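Local coordinates for axin interactor, dorsalization associated protein (Danio rerio, PDB 2QZQ) that binds axin and disrupts its homodimerization, so inhibiting axin-mediated JNK activation and acting as a ventralizing factor in the embryo, and is represented here by its C-terminal C2 domain, at residues T14-T19 with V71-H76; P34-S39 with F88-Y93; Q52-A57 with F67-E72; P117-L122 with P141-L146. All coordinates share one frame; numbering follows the deposited sequence.

Contact 1: T14-T19 with V71-H76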
loop_
_atom_site.group_PDB
_atom_site.type_symbol
_atom_site.label_atom_id
_atom_site.label_comp_id
_atom_site.label_asym_id
_atom_site.label_seq_id
_atom_site.Cartn_x
_atom_site.Cartn_y
_atom_site.Cartn_z
ATOM N N THR A 14 5.904 14.018 13.363
ATOM C CA THR A 14 6.552 13.423 12.188
ATOM C C THR A 14 5.502 12.996 11.160
ATOM O O THR A 14 4.483 12.432 11.524
ATOM C CB THR A 14 7.388 12.182 12.580
ATOM O OG1 THR A 14 8.209 12.488 13.729
ATOM C CG2 THR A 14 8.259 11.748 11.410
ATOM N N LEU A 15 5.775 13.286 9.894
ATOM C CA LEU A 15 4.896 12.880 8.789
ATOM C C LEU A 15 5.614 11.904 7.879
ATOM O O LEU A 15 6.818 12.040 7.602
ATOM C CB LEU A 15 4.406 14.094 7.983
ATOM C CG LEU A 15 3.395 15.024 8.650
ATOM C CD1 LEU A 15 3.278 16.316 7.812
ATOM C CD2 LEU A 15 2.010 14.369 8.888
ATOM N N LEU A 16 4.860 10.911 7.407
ATOM C CA LEU A 16 5.442 9.854 6.610
ATOM C C LEU A 16 4.957 9.951 5.173
ATOM O O LEU A 16 3.761 10.126 4.929
ATOM C CB LEU A 16 5.096 8.484 7.220
ATOM C CG LEU A 16 5.472 7.202 6.445
ATOM C CD1 LEU A 16 6.973 6.998 6.360
ATOM C CD2 LEU A 16 4.783 5.996 7.050
ATOM N N THR A 17 5.921 9.908 4.257
ATOM C CA THR A 17 5.685 9.696 2.838
ATOM C C THR A 17 6.125 8.294 2.456
ATOM O O THR A 17 7.252 7.878 2.757
ATOM C CB THR A 17 6.439 10.701 1.964
ATOM O OG1 THR A 17 6.143 12.026 2.437
ATOM C CG2 THR A 17 5.995 10.576 0.450
ATOM N N LEU A 18 5.224 7.558 1.811
ATOM C CA LEU A 18 5.600 6.264 1.241
ATOM C C LEU A 18 5.604 6.364 -0.264
ATOM O O LEU A 18 4.548 6.647 -0.874
ATOM C CB LEU A 18 4.637 5.170 1.697
ATOM C CG LEU A 18 4.592 4.917 3.200
ATOM C CD1 LEU A 18 3.415 4.020 3.581
ATOM C CD2 LEU A 18 5.923 4.372 3.693
ATOM N N THR A 19 6.779 6.175 -0.863
ATOM C CA THR A 19 6.895 6.135 -2.307
ATOM C C THR A 19 6.612 4.710 -2.728
ATOM O O THR A 19 7.299 3.792 -2.313
ATOM C CB THR A 19 8.330 6.502 -2.765
ATOM O OG1 THR A 19 8.679 7.787 -2.230
ATOM C CG2 THR A 19 8.449 6.527 -4.304
ATOM N N VAL A 71 2.745 8.558 -1.607
ATOM C CA VAL A 71 1.507 8.582 -0.857
ATOM C C VAL A 71 1.783 9.226 0.509
ATOM O O VAL A 71 2.667 8.781 1.239
ATOM C CB VAL A 71 0.890 7.156 -0.702
ATOM C CG1 VAL A 71 -0.392 7.194 0.106
ATOM C CG2 VAL A 71 0.635 6.540 -2.098
ATOM N N GLU A 72 0.995 10.249 0.842
ATOM C CA GLU A 72 1.126 10.977 2.103
ATOM C C GLU A 72 0.211 10.399 3.158
ATOM O O GLU A 72 -1.019 10.423 3.022
ATOM C CB GLU A 72 0.853 12.492 1.895
ATOM C CG GLU A 72 1.650 13.117 0.719
ATOM C CD GLU A 72 3.163 13.216 0.958
ATOM O OE1 GLU A 72 3.635 13.064 2.115
ATOM O OE2 GLU A 72 3.891 13.460 -0.022
ATOM N N ILE A 73 0.812 9.864 4.218
ATOM C CA ILE A 73 0.039 9.264 5.311
ATOM C C ILE A 73 -0.631 10.370 6.134
ATOM O O ILE A 73 0.043 11.277 6.640
ATOM C CB ILE A 73 0.933 8.321 6.165
ATOM C CG1 ILE A 73 1.406 7.156 5.294
ATOM C CG2 ILE A 73 0.179 7.766 7.384
ATOM C CD1 ILE A 73 0.256 6.357 4.665
ATOM N N GLN A 74 -1.953 10.278 6.252
ATOM C CA GLN A 74 -2.800 11.372 6.712
ATOM C C GLN A 74 -2.957 11.438 8.226
ATOM O O GLN A 74 -4.039 11.684 8.750
ATOM C CB GLN A 74 -4.165 11.288 6.024
ATOM C CG GLN A 74 -4.062 11.486 4.516
ATOM C CD GLN A 74 -3.634 12.898 4.154
ATOM O OE1 GLN A 74 -4.302 13.867 4.534
ATOM N NE2 GLN A 74 -2.543 13.026 3.419
ATOM N N ARG A 75 -1.858 11.211 8.932
ATOM C CA ARG A 75 -1.809 11.504 10.359
ATOM C C ARG A 75 -0.357 11.571 10.797
ATOM O O ARG A 75 0.466 10.747 10.387
ATOM C CB ARG A 75 -2.583 10.476 11.199
ATOM C CG ARG A 75 -2.999 11.026 12.567
ATOM C CD ARG A 75 -3.521 9.936 13.530
ATOM N NE ARG A 75 -4.903 9.561 13.228
ATOM C CZ ARG A 75 -5.697 8.852 14.029
ATOM N NH1 ARG A 75 -5.266 8.431 15.211
ATOM N NH2 ARG A 75 -6.937 8.565 13.645
ATOM N N HIS A 76 -0.049 12.553 11.635
ATOM C CA HIS A 76 1.272 12.598 12.287
ATOM C C HIS A 76 1.523 11.295 13.036
ATOM O O HIS A 76 0.661 10.798 13.758
ATOM C CB HIS A 76 1.396 13.847 13.192
ATOM C CG HIS A 76 1.289 15.134 12.433
ATOM N ND1 HIS A 76 0.078 15.729 12.148
ATOM C CD2 HIS A 76 2.234 15.912 11.858
ATOM C CE1 HIS A 76 0.284 16.830 11.445
ATOM N NE2 HIS A 76 1.585 16.962 11.251
HETATM O O HOH W 1 2.185 10.726 8.226
HETATM O O HOH W 2 3.211 12.742 4.771
#
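T17 OG1 donates to E72 OE1 over 2.7 Å, meeting the carboxylate on its syn side but 26° out of its plane. E72 gets there by bending at chi2 (-69°), which brings CD toward T17, OE1 nearest OG1. Beside this pair L18 and V71 exchange N-H and C=O, with V71 N to L18 O at 2.7 Å, and I73 N reaches L16 O. On the face of L18 and V71, I73 packs on two leucines, CG1 against L16 CD2 at 4.0 Å and CD1 against L18 CD1. Strands 15-24 and 64-72 are neighbours in the antiparallel C2 beta sandwich; T17 and E72 lie on one face, while on the other I86 and V38 cover the leucines, I73 and V71. Past I73 the chains part, and water 1 spans the gap, accepting from L16 N and donating to I73 O and R75 O. At the far end L15 CD2 sits 3.5 Å from the H76 ring centroid, over the face and 19° off its normal. Water 2 donates to both E72 OE1 and L16 O, tying the two strands together. In the second shell, R6 forms a salt bridge with E72 OE1, and H151 is hydrogen-bonded to T17 OG1.

Contact 2: P34-S39 with F88-Y93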
loop_
_atom_site.group_PDB
_atom_site.type_symbol
_atom_site.label_atom_id
_atom_site.label_comp_id
_atom_site.label_asym_id
_atom_site.label_seq_id
_atom_site.Cartn_x
_atom_site.Cartn_y
_atom_site.Cartn_z
ATOM N N PRO A 34 -4.169 -1.296 -13.403
ATOM C CA PRO A 34 -3.802 -1.588 -12.005
ATOM C C PRO A 34 -3.656 -0.331 -11.152
ATOM O O PRO A 34 -3.164 0.711 -11.621
ATOM C CB PRO A 34 -2.460 -2.307 -12.140
ATOM C CG PRO A 34 -1.859 -1.741 -13.397
ATOM C CD PRO A 34 -3.048 -1.515 -14.343
ATOM N N TYR A 35 -4.068 -0.425 -9.898
ATOM C CA TYR A 35 -3.801 0.658 -8.948
ATOM C C TYR A 35 -3.732 0.124 -7.527
ATOM O O TYR A 35 -3.975 -1.052 -7.282
ATOM C CB TYR A 35 -4.818 1.799 -9.057
ATOM C CG TYR A 35 -6.221 1.454 -8.610
ATOM C CD1 TYR A 35 -7.125 0.824 -9.487
ATOM C CD2 TYR A 35 -6.654 1.760 -7.321
ATOM C CE1 TYR A 35 -8.430 0.512 -9.075
ATOM C CE2 TYR A 35 -7.948 1.448 -6.893
ATOM C CZ TYR A 35 -8.839 0.842 -7.793
ATOM O OH TYR A 35 -10.115 0.536 -7.370
ATOM N N ILE A 36 -3.370 1.000 -6.597
ATOM C CA ILE A 36 -3.247 0.594 -5.189
ATOM C C ILE A 36 -4.048 1.506 -4.294
ATOM O O ILE A 36 -4.025 2.724 -4.455
ATOM C CB ILE A 36 -1.758 0.527 -4.750
ATOM C CG1 ILE A 36 -1.067 -0.638 -5.471
ATOM C CG2 ILE A 36 -1.607 0.377 -3.164
ATOM C CD1 ILE A 36 0.482 -0.734 -5.196
ATOM N N THR A 37 -4.748 0.888 -3.338
ATOM C CA THR A 37 -5.465 1.578 -2.303
ATOM C C THR A 37 -4.635 1.461 -1.041
ATOM O O THR A 37 -4.278 0.343 -0.611
ATOM C CB THR A 37 -6.835 0.964 -2.064
ATOM O OG1 THR A 37 -7.624 1.162 -3.229
ATOM C CG2 THR A 37 -7.568 1.632 -0.871
ATOM N N VAL A 38 -4.335 2.623 -0.482
ATOM C CA VAL A 38 -3.560 2.735 0.754
ATOM C C VAL A 38 -4.496 3.226 1.857
ATOM O O VAL A 38 -5.133 4.289 1.747
ATOM C CB VAL A 38 -2.341 3.694 0.608
ATOM C CG1 VAL A 38 -1.479 3.754 1.943
ATOM C CG2 VAL A 38 -1.461 3.322 -0.592
ATOM N N SER A 39 -4.583 2.423 2.916
ATOM C CA SER A 39 -5.387 2.744 4.058
ATOM C C SER A 39 -4.548 2.542 5.341
ATOM O O SER A 39 -3.534 1.844 5.323
ATOM C CB SER A 39 -6.649 1.877 4.088
ATOM O OG SER A 39 -6.363 0.489 4.184
ATOM N N PHE A 88 -1.773 -1.856 1.751
ATOM C CA PHE A 88 -1.599 -1.553 0.351
ATOM C C PHE A 88 -2.333 -2.677 -0.347
ATOM O O PHE A 88 -1.936 -3.833 -0.203
ATOM C CB PHE A 88 -0.113 -1.591 -0.047
ATOM C CG PHE A 88 0.749 -0.749 0.840
ATOM C CD1 PHE A 88 1.047 0.558 0.502
ATOM C CD2 PHE A 88 1.195 -1.252 2.064
ATOM C CE1 PHE A 88 1.825 1.363 1.368
ATOM C CE2 PHE A 88 1.963 -0.469 2.906
ATOM C CZ PHE A 88 2.257 0.842 2.569
ATOM N N GLU A 89 -3.440 -2.335 -0.999
ATOM C CA GLU A 89 -4.266 -3.325 -1.720
ATOM C C GLU A 89 -4.105 -3.067 -3.200
ATOM O O GLU A 89 -4.391 -1.973 -3.648
ATOM C CB GLU A 89 -5.732 -3.171 -1.362
ATOM C CG GLU A 89 -6.064 -3.522 0.083
ATOM C CD GLU A 89 -7.524 -3.291 0.377
ATOM O OE1 GLU A 89 -7.905 -2.114 0.571
ATOM O OE2 GLU A 89 -8.276 -4.279 0.389
ATOM N N PHE A 90 -3.654 -4.083 -3.930
ATOM C CA PHE A 90 -3.461 -3.989 -5.358
ATOM C C PHE A 90 -4.765 -4.389 -6.036
ATOM O O PHE A 90 -5.288 -5.482 -5.809
ATOM C CB PHE A 90 -2.328 -4.888 -5.803
ATOM C CG PHE A 90 -2.114 -4.904 -7.295
ATOM C CD1 PHE A 90 -1.234 -4.025 -7.885
ATOM C CD2 PHE A 90 -2.823 -5.809 -8.101
ATOM C CE1 PHE A 90 -1.046 -4.052 -9.280
ATOM C CE2 PHE A 90 -2.650 -5.844 -9.456
ATOM C CZ PHE A 90 -1.749 -4.964 -10.058
ATOM N N LYS A 91 -5.294 -3.457 -6.833
ATOM C CA LYS A 91 -6.582 -3.637 -7.497
ATOM C C LYS A 91 -6.425 -3.521 -9.002
ATOM O O LYS A 91 -5.538 -2.823 -9.496
ATOM C CB LYS A 91 -7.555 -2.598 -6.977
ATOM C CG LYS A 91 -7.938 -2.831 -5.479
ATOM C CD LYS A 91 -8.880 -1.780 -4.988
ATOM C CE LYS A 91 -9.110 -1.879 -3.500
ATOM N NZ LYS A 91 -9.911 -0.700 -3.039
ATOM N N HIS A 92 -7.309 -4.201 -9.736
ATOM C CA HIS A 92 -7.213 -4.255 -11.183
ATOM C C HIS A 92 -8.587 -4.626 -11.756
ATOM O O HIS A 92 -9.469 -5.162 -11.041
ATOM C CB HIS A 92 -6.081 -5.202 -11.655
ATOM C CG HIS A 92 -6.334 -6.657 -11.368
ATOM N ND1 HIS A 92 -6.490 -7.156 -10.088
ATOM C CD2 HIS A 92 -6.486 -7.714 -12.197
ATOM C CE1 HIS A 92 -6.728 -8.453 -10.147
ATOM N NE2 HIS A 92 -6.721 -8.818 -11.413
ATOM N N TYR A 93 -8.747 -4.320 -13.038
ATOM C CA TYR A 93 -10.017 -4.546 -13.737
ATOM C C TYR A 93 -10.026 -5.945 -14.320
ATOM O O TYR A 93 -9.134 -6.283 -15.089
ATOM C CB TYR A 93 -10.152 -3.531 -14.889
ATOM C CG TYR A 93 -11.399 -3.755 -15.735
ATOM C CD1 TYR A 93 -12.650 -3.417 -15.234
ATOM C CD2 TYR A 93 -11.314 -4.319 -17.011
ATOM C CE1 TYR A 93 -13.824 -3.609 -15.997
ATOM C CE2 TYR A 93 -12.470 -4.508 -17.785
ATOM C CZ TYR A 93 -13.716 -4.162 -17.268
ATOM O OH TYR A 93 -14.875 -4.355 -18.012
HETATM O O HOH W 3 -10.823 1.717 -4.951
HETATM O O HOH W 4 -5.850 -0.422 1.677
#
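Strands 34-39 and 88-93 run antiparallel, their axes 4.5 Å apart at closest and their directions 153° apart, with Y35-K91 and T37-E89 as hydrogen-bonded pairs whose four N-H...O bonds are all nearly straight. I36-F90 lies between them and V38-F88 beyond T37-E89, both non-hydrogen-bonded, and the alternation divides the side chains of this C2 sandwich strand pair. On the inner face V38 CG2 meets F88 CD1 at 3.9 Å, the two side chains pointing the same way, and I36 CG2 touches F88 CB. P34 CB presses on F90 CZ at 3.4 Å. Strands 15-24 and 64-72 cover this face through I20, I23, I65 and V71. The other face is more polar. With Y35 CG between the backbone N and the carbonyl carbon (chi1 68°), the ring lies where K91 CB covers one face toward its rim, 3.9 Å from the centroid. Beyond CG the lysine is extended, its CD 3.5 Å from Y35 OH. T37 OG1 is hydrogen-bonded to D53 OD1, and this carboxylate probably favours a charged K91. The chain ends with K91 NZ donating to T37 OG1 at 3.0 Å and to water 3, which also binds Y35 OH.

Contact 3: Q52-A57 with F67-E72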
loop_
_atom_site.group_PDB
_atom_site.type_symbol
_atom_site.label_atom_id
_atom_site.label_comp_id
_atom_site.label_asym_id
_atom_site.label_seq_id
_atom_site.Cartn_x
_atom_site.Cartn_y
_atom_site.Cartn_z
ATOM N N GLN A 52 -6.916 6.228 0.398
ATOM C CA GLN A 52 -6.375 6.899 -0.774
ATOM C C GLN A 52 -6.040 5.926 -1.911
ATOM O O GLN A 52 -5.364 4.917 -1.684
ATOM C CB GLN A 52 -5.102 7.652 -0.425
ATOM C CG GLN A 52 -5.224 8.736 0.660
ATOM C CD GLN A 52 -3.879 9.317 0.978
ATOM O OE1 GLN A 52 -3.367 10.149 0.230
ATOM N NE2 GLN A 52 -3.267 8.857 2.074
ATOM N N ASP A 53 -6.494 6.243 -3.129
ATOM C CA ASP A 53 -6.186 5.426 -4.314
ATOM C C ASP A 53 -5.093 6.054 -5.143
ATOM O O ASP A 53 -5.170 7.245 -5.476
ATOM C CB ASP A 53 -7.425 5.259 -5.208
ATOM C CG ASP A 53 -8.476 4.370 -4.612
ATOM O OD1 ASP A 53 -8.246 3.715 -3.557
ATOM O OD2 ASP A 53 -9.570 4.302 -5.223
ATOM N N THR A 54 -4.082 5.281 -5.526
ATOM C CA THR A 54 -3.153 5.799 -6.519
ATOM C C THR A 54 -3.928 5.982 -7.834
ATOM O O THR A 54 -4.999 5.364 -8.030
ATOM C CB THR A 54 -1.905 4.922 -6.809
ATOM O OG1 THR A 54 -2.276 3.757 -7.563
ATOM C CG2 THR A 54 -1.112 4.526 -5.510
ATOM N N PRO A 55 -3.412 6.856 -8.715
ATOM C CA PRO A 55 -3.860 6.781 -10.103
ATOM C C PRO A 55 -3.503 5.414 -10.661
ATOM O O PRO A 55 -2.648 4.700 -10.096
ATOM C CB PRO A 55 -2.995 7.811 -10.820
ATOM C CG PRO A 55 -2.500 8.751 -9.743
ATOM C CD PRO A 55 -2.426 7.932 -8.482
ATOM N N VAL A 56 -4.135 5.063 -11.779
ATOM C CA VAL A 56 -3.787 3.855 -12.523
ATOM C C VAL A 56 -2.352 3.909 -13.057
ATOM O O VAL A 56 -1.896 4.924 -13.599
ATOM C CB VAL A 56 -4.826 3.576 -13.653
ATOM C CG1 VAL A 56 -4.307 2.564 -14.684
ATOM C CG2 VAL A 56 -6.100 3.074 -13.036
ATOM N N ALA A 57 -1.635 2.810 -12.880
ATOM C CA ALA A 57 -0.268 2.704 -13.338
ATOM C C ALA A 57 -0.266 2.174 -14.774
ATOM O O ALA A 57 -1.000 1.226 -15.098
ATOM C CB ALA A 57 0.530 1.770 -12.420
ATOM N N PHE A 67 4.996 2.227 -10.410
ATOM C CA PHE A 67 4.099 3.265 -9.944
ATOM C C PHE A 67 4.827 4.597 -9.819
ATOM O O PHE A 67 4.367 5.615 -10.378
ATOM C CB PHE A 67 3.503 2.895 -8.568
ATOM C CG PHE A 67 2.320 1.960 -8.647
ATOM C CD1 PHE A 67 1.013 2.454 -8.625
ATOM C CD2 PHE A 67 2.516 0.582 -8.791
ATOM C CE1 PHE A 67 -0.079 1.574 -8.721
ATOM C CE2 PHE A 67 1.433 -0.303 -8.900
ATOM C CZ PHE A 67 0.131 0.190 -8.865
ATOM N N SER A 68 5.957 4.575 -9.088
ATOM C CA SER A 68 6.758 5.772 -8.797
ATOM C C SER A 68 5.873 6.931 -8.372
ATOM O O SER A 68 5.866 7.982 -9.010
ATOM C CB SER A 68 7.606 6.170 -10.011
ATOM O OG SER A 68 8.354 5.073 -10.495
ATOM N N VAL A 69 5.116 6.726 -7.301
ATOM C CA VAL A 69 4.212 7.733 -6.787
ATOM C C VAL A 69 4.318 7.830 -5.267
ATOM O O VAL A 69 4.452 6.809 -4.581
ATOM C CB VAL A 69 2.755 7.453 -7.236
ATOM C CG1 VAL A 69 2.178 6.196 -6.548
ATOM C CG2 VAL A 69 1.871 8.680 -7.009
ATOM N N ASP A 70 4.267 9.060 -4.745
ATOM C CA ASP A 70 4.300 9.295 -3.297
ATOM C C ASP A 70 2.904 9.276 -2.706
ATOM O O ASP A 70 1.978 9.891 -3.244
ATOM C CB ASP A 70 4.948 10.643 -2.953
ATOM C CG ASP A 70 6.424 10.692 -3.261
ATOM O OD1 ASP A 70 7.059 9.634 -3.540
ATOM O OD2 ASP A 70 6.960 11.829 -3.210
ATOM N N VAL A 71 2.745 8.558 -1.607
ATOM C CA VAL A 71 1.507 8.582 -0.857
ATOM C C VAL A 71 1.783 9.226 0.509
ATOM O O VAL A 71 2.667 8.781 1.239
ATOM C CB VAL A 71 0.890 7.156 -0.702
ATOM C CG1 VAL A 71 -0.392 7.194 0.106
ATOM C CG2 VAL A 71 0.635 6.540 -2.098
ATOM N N GLU A 72 0.995 10.249 0.842
ATOM C CA GLU A 72 1.126 10.977 2.103
ATOM C C GLU A 72 0.211 10.399 3.158
ATOM O O GLU A 72 -1.019 10.423 3.022
ATOM C CB GLU A 72 0.853 12.492 1.895
ATOM C CG GLU A 72 1.650 13.117 0.719
ATOM C CD GLU A 72 3.163 13.216 0.958
ATOM O OE1 GLU A 72 3.635 13.064 2.115
ATOM O OE2 GLU A 72 3.891 13.460 -0.022
HETATM O O HOH W 5 -1.044 11.147 -0.781
#
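A57 CB rests over the centre of the F67 ring, 3.8 Å from the centroid and only 12° off the ring normal, a CH-pi contact that marks the tightly packed end of this pairing. T54 comes to the same ring from its edge: OG1 lies near the ring plane, 3.3 Å from F67 CE1, and the two side chains cross at about a right angle. T54 OG1 takes the position between its own backbone N and carbonyl carbon (chi1 73°), while CG2 is left to pack on V69 CG1 at 3.8 Å. The hydroxyl donates to P55 O and also accepts from I36 N, so its polar demand is met beside the aromatic carbon.

Other parts are looser. T54 CG2 stays 4.3 Å from V71 CG2, and on the solvent side the exposed P55 keeps its O 4.3 Å from F67 CE1. The CA atoms of T54 and V69 are 7.6 Å apart, and side chains span this distance, since segments 52-57 and 67-72 belong to opposite layers of the C2 beta sandwich. L3 touches P55, V69 and V71 beside this part. At the other end Q52 reaches past V71 CG1, and its NE2 donates to E72 O at 2.9 Å from above the carbonyl plane, 37° out of it. Water 5 donates to Q52 OE1, which also accepts from L4 N. The chemistry therefore changes along the contact: mainly apolar contact, with a satisfied hydroxyl at the ring edge, closes one end, whereas at the other the Q52 amide and one water meet the C=O and the N-H of E72, the C=O also taking Q74 NE2.

Contact 4: P117-L122 with P141-L146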
loop_
_atom_site.group_PDB
_atom_site.type_symbol
_atom_site.label_atom_id
_atom_site.label_comp_id
_atom_site.label_asym_id
_atom_site.label_seq_id
_atom_site.Cartn_x
_atom_site.Cartn_y
_atom_site.Cartn_z
ATOM N N PRO A 117 14.493 2.170 1.766
ATOM C CA PRO A 117 13.819 1.099 1.031
ATOM C C PRO A 117 13.307 -0.020 1.934
ATOM O O PRO A 117 13.939 -0.384 2.927
ATOM C CB PRO A 117 14.913 0.568 0.106
ATOM C CG PRO A 117 16.196 0.881 0.827
ATOM C CD PRO A 117 15.927 2.235 1.418
ATOM N N ILE A 118 12.135 -0.535 1.586
ATOM C CA ILE A 118 11.588 -1.740 2.213
ATOM C C ILE A 118 10.879 -2.570 1.129
ATOM O O ILE A 118 10.255 -2.003 0.221
ATOM C CB ILE A 118 10.599 -1.391 3.381
ATOM C CG1 ILE A 118 10.095 -2.656 4.097
ATOM C CG2 ILE A 118 9.436 -0.497 2.903
ATOM C CD1 ILE A 118 9.228 -2.338 5.287
ATOM N N VAL A 119 11.009 -3.898 1.205
ATOM C CA VAL A 119 10.183 -4.773 0.378
ATOM C C VAL A 119 9.202 -5.525 1.292
ATOM O O VAL A 119 9.536 -5.907 2.433
ATOM C CB VAL A 119 11.021 -5.737 -0.555
ATOM C CG1 VAL A 119 11.994 -4.927 -1.459
ATOM C CG2 VAL A 119 11.768 -6.779 0.245
ATOM N N ILE A 120 7.973 -5.671 0.825
ATOM C CA ILE A 120 6.947 -6.291 1.627
ATOM C C ILE A 120 6.255 -7.338 0.743
ATOM O O ILE A 120 5.929 -7.072 -0.426
ATOM C CB ILE A 120 5.865 -5.293 2.094
ATOM C CG1 ILE A 120 6.462 -4.096 2.851
ATOM C CG2 ILE A 120 4.827 -6.022 2.968
ATOM C CD1 ILE A 120 5.446 -2.977 3.111
ATOM N N GLU A 121 6.042 -8.515 1.334
ATOM C CA GLU A 121 5.379 -9.640 0.658
ATOM C C GLU A 121 3.870 -9.426 0.469
ATOM O O GLU A 121 3.214 -8.670 1.225
ATOM C CB GLU A 121 5.642 -10.953 1.434
ATOM C CG GLU A 121 4.811 -11.116 2.733
ATOM C CD GLU A 121 5.429 -10.433 3.961
ATOM O OE1 GLU A 121 6.300 -9.554 3.812
ATOM O OE2 GLU A 121 4.999 -10.757 5.089
ATOM N N LEU A 122 3.317 -10.121 -0.523
ATOM C CA LEU A 122 1.894 -10.000 -0.838
ATOM C C LEU A 122 1.109 -11.214 -0.347
ATOM O O LEU A 122 1.564 -12.354 -0.484
ATOM C CB LEU A 122 1.664 -9.828 -2.348
ATOM C CG LEU A 122 2.351 -8.464 -2.629
ATOM C CD1 LEU A 122 3.160 -8.408 -3.870
ATOM C CD2 LEU A 122 1.439 -7.286 -2.406
ATOM N N PRO A 141 10.444 -14.179 -5.449
ATOM C CA PRO A 141 10.905 -12.903 -4.916
ATOM C C PRO A 141 10.245 -11.734 -5.664
ATOM O O PRO A 141 10.923 -10.905 -6.285
ATOM C CB PRO A 141 12.422 -12.955 -5.161
ATOM C CG PRO A 141 12.562 -13.810 -6.384
ATOM C CD PRO A 141 11.460 -14.830 -6.300
ATOM N N LEU A 142 8.918 -11.688 -5.603
ATOM C CA LEU A 142 8.120 -10.641 -6.217
ATOM C C LEU A 142 7.367 -9.937 -5.103
ATOM O O LEU A 142 6.436 -10.510 -4.493
ATOM C CB LEU A 142 7.142 -11.256 -7.248
ATOM C CG LEU A 142 7.844 -11.903 -8.441
ATOM C CD1 LEU A 142 6.842 -12.784 -9.242
ATOM C CD2 LEU A 142 8.491 -10.825 -9.334
ATOM N N TYR A 143 7.801 -8.715 -4.824
ATOM C CA TYR A 143 7.391 -7.948 -3.643
ATOM C C TYR A 143 6.815 -6.599 -4.017
ATOM O O TYR A 143 6.973 -6.124 -5.143
ATOM C CB TYR A 143 8.628 -7.679 -2.764
ATOM C CG TYR A 143 9.294 -8.914 -2.181
ATOM C CD1 TYR A 143 8.741 -9.548 -1.072
ATOM C CD2 TYR A 143 10.504 -9.393 -2.692
ATOM C CE1 TYR A 143 9.333 -10.655 -0.503
ATOM C CE2 TYR A 143 11.113 -10.520 -2.141
ATOM C CZ TYR A 143 10.517 -11.140 -1.039
ATOM O OH TYR A 143 11.086 -12.226 -0.444
ATOM N N LEU A 144 6.191 -5.951 -3.052
ATOM C CA LEU A 144 5.922 -4.517 -3.139
ATOM C C LEU A 144 7.170 -3.765 -2.652
ATOM O O LEU A 144 7.640 -3.995 -1.537
ATOM C CB LEU A 144 4.705 -4.156 -2.278
ATOM C CG LEU A 144 4.300 -2.685 -2.192
ATOM C CD1 LEU A 144 3.788 -2.140 -3.561
ATOM C CD2 LEU A 144 3.278 -2.481 -1.078
ATOM N N HIS A 145 7.687 -2.866 -3.494
ATOM C CA HIS A 145 8.907 -2.097 -3.176
ATOM C C HIS A 145 8.500 -0.686 -2.858
ATOM O O HIS A 145 7.884 -0.012 -3.704
ATOM C CB HIS A 145 9.835 -2.041 -4.377
ATOM C CG HIS A 145 10.520 -3.332 -4.684
ATOM N ND1 HIS A 145 9.865 -4.421 -5.221
ATOM C CD2 HIS A 145 11.813 -3.700 -4.554
ATOM C CE1 HIS A 145 10.726 -5.409 -5.400
ATOM N NE2 HIS A 145 11.914 -4.992 -5.009
ATOM N N LEU A 146 8.809 -0.257 -1.629
ATOM C CA LEU A 146 8.530 1.097 -1.152
ATOM C C LEU A 146 9.803 1.826 -0.724
ATOM O O LEU A 146 10.837 1.192 -0.439
ATOM C CB LEU A 146 7.576 1.093 0.060
ATOM C CG LEU A 146 6.287 0.263 0.022
ATOM C CD1 LEU A 146 5.617 0.251 1.396
ATOM C CD2 LEU A 146 5.372 0.810 -1.056
HETATM O O HOH W 6 5.687 -11.536 -2.075
#
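Strands 116-124 and 144-151 are neighbours in the antiparallel sheet of the C2 domain, and residues 117-120 pair with 144-146 at an axis separation of 4.8 Å. I118-L146 and I120-L144 are hydrogen-bonded pairs, each with two backbone bonds; L146 N to I118 O, at 2.9 Å, runs nearly along the C=O axis. V119 and H145 form the non-hydrogen-bonded pair between them, on the outer face. There the two methyls of V119 divide their work. CG1, anti to the carbonyl carbon (chi1 -56°), lies over the H145 ring, 3.7 Å from its centroid and 3.3 Å from CD2. CG2 instead covers one face of the Y143 ring, 4.2 Å from that centroid and 15° off its normal, with V119 CB against Y143 CB. The ring edge of Y143 is turned to the backbone of the first strand, with CD1 3.8 Å from E121 N. The inner face is aliphatic: I118 CG2 packs beside L146 CB, and I120 CD1 meets L146 CD1 at 3.7 Å. F88 and its strand neighbour A106 pack on this face, F88 on L144 and L146, A106 on I120 and L144. Where the strands diverge, water 6 links L142 O to L122 N, and L122 CD1 comes within 3.9 Å of L142 O. The alternation of this antiparallel pair sends I118, I120, L144 and L146 to the core and V119 and H145 to the other face, as in a C2 beta sandwich.

All four contacts lie in the one C2 domain: contact 2 is in one layer of the sandwich, contacts 1 and 4 are in the other, and contact 3 spans the two. Contacts 1 and 3 share V71 and E72 on strand 64-72, with centres about 13 Å apart; contact 3 is nested in the loop closed by contact 2, their centres about 9 Å apart, and T37 OG1 to D53 OD1 (2.6 Å) joins them. Contacts 1 and 2 alternate along the chain, whereas contact 4 opens after the others have closed. Its centre lies about 14 Å from that of contact 2, and F88 bridges them, its CZ 3.6 Å from L146 CD1. F88 CZ also meets L18 CD1 of contact 1, so distant segments converge on one sandwich core.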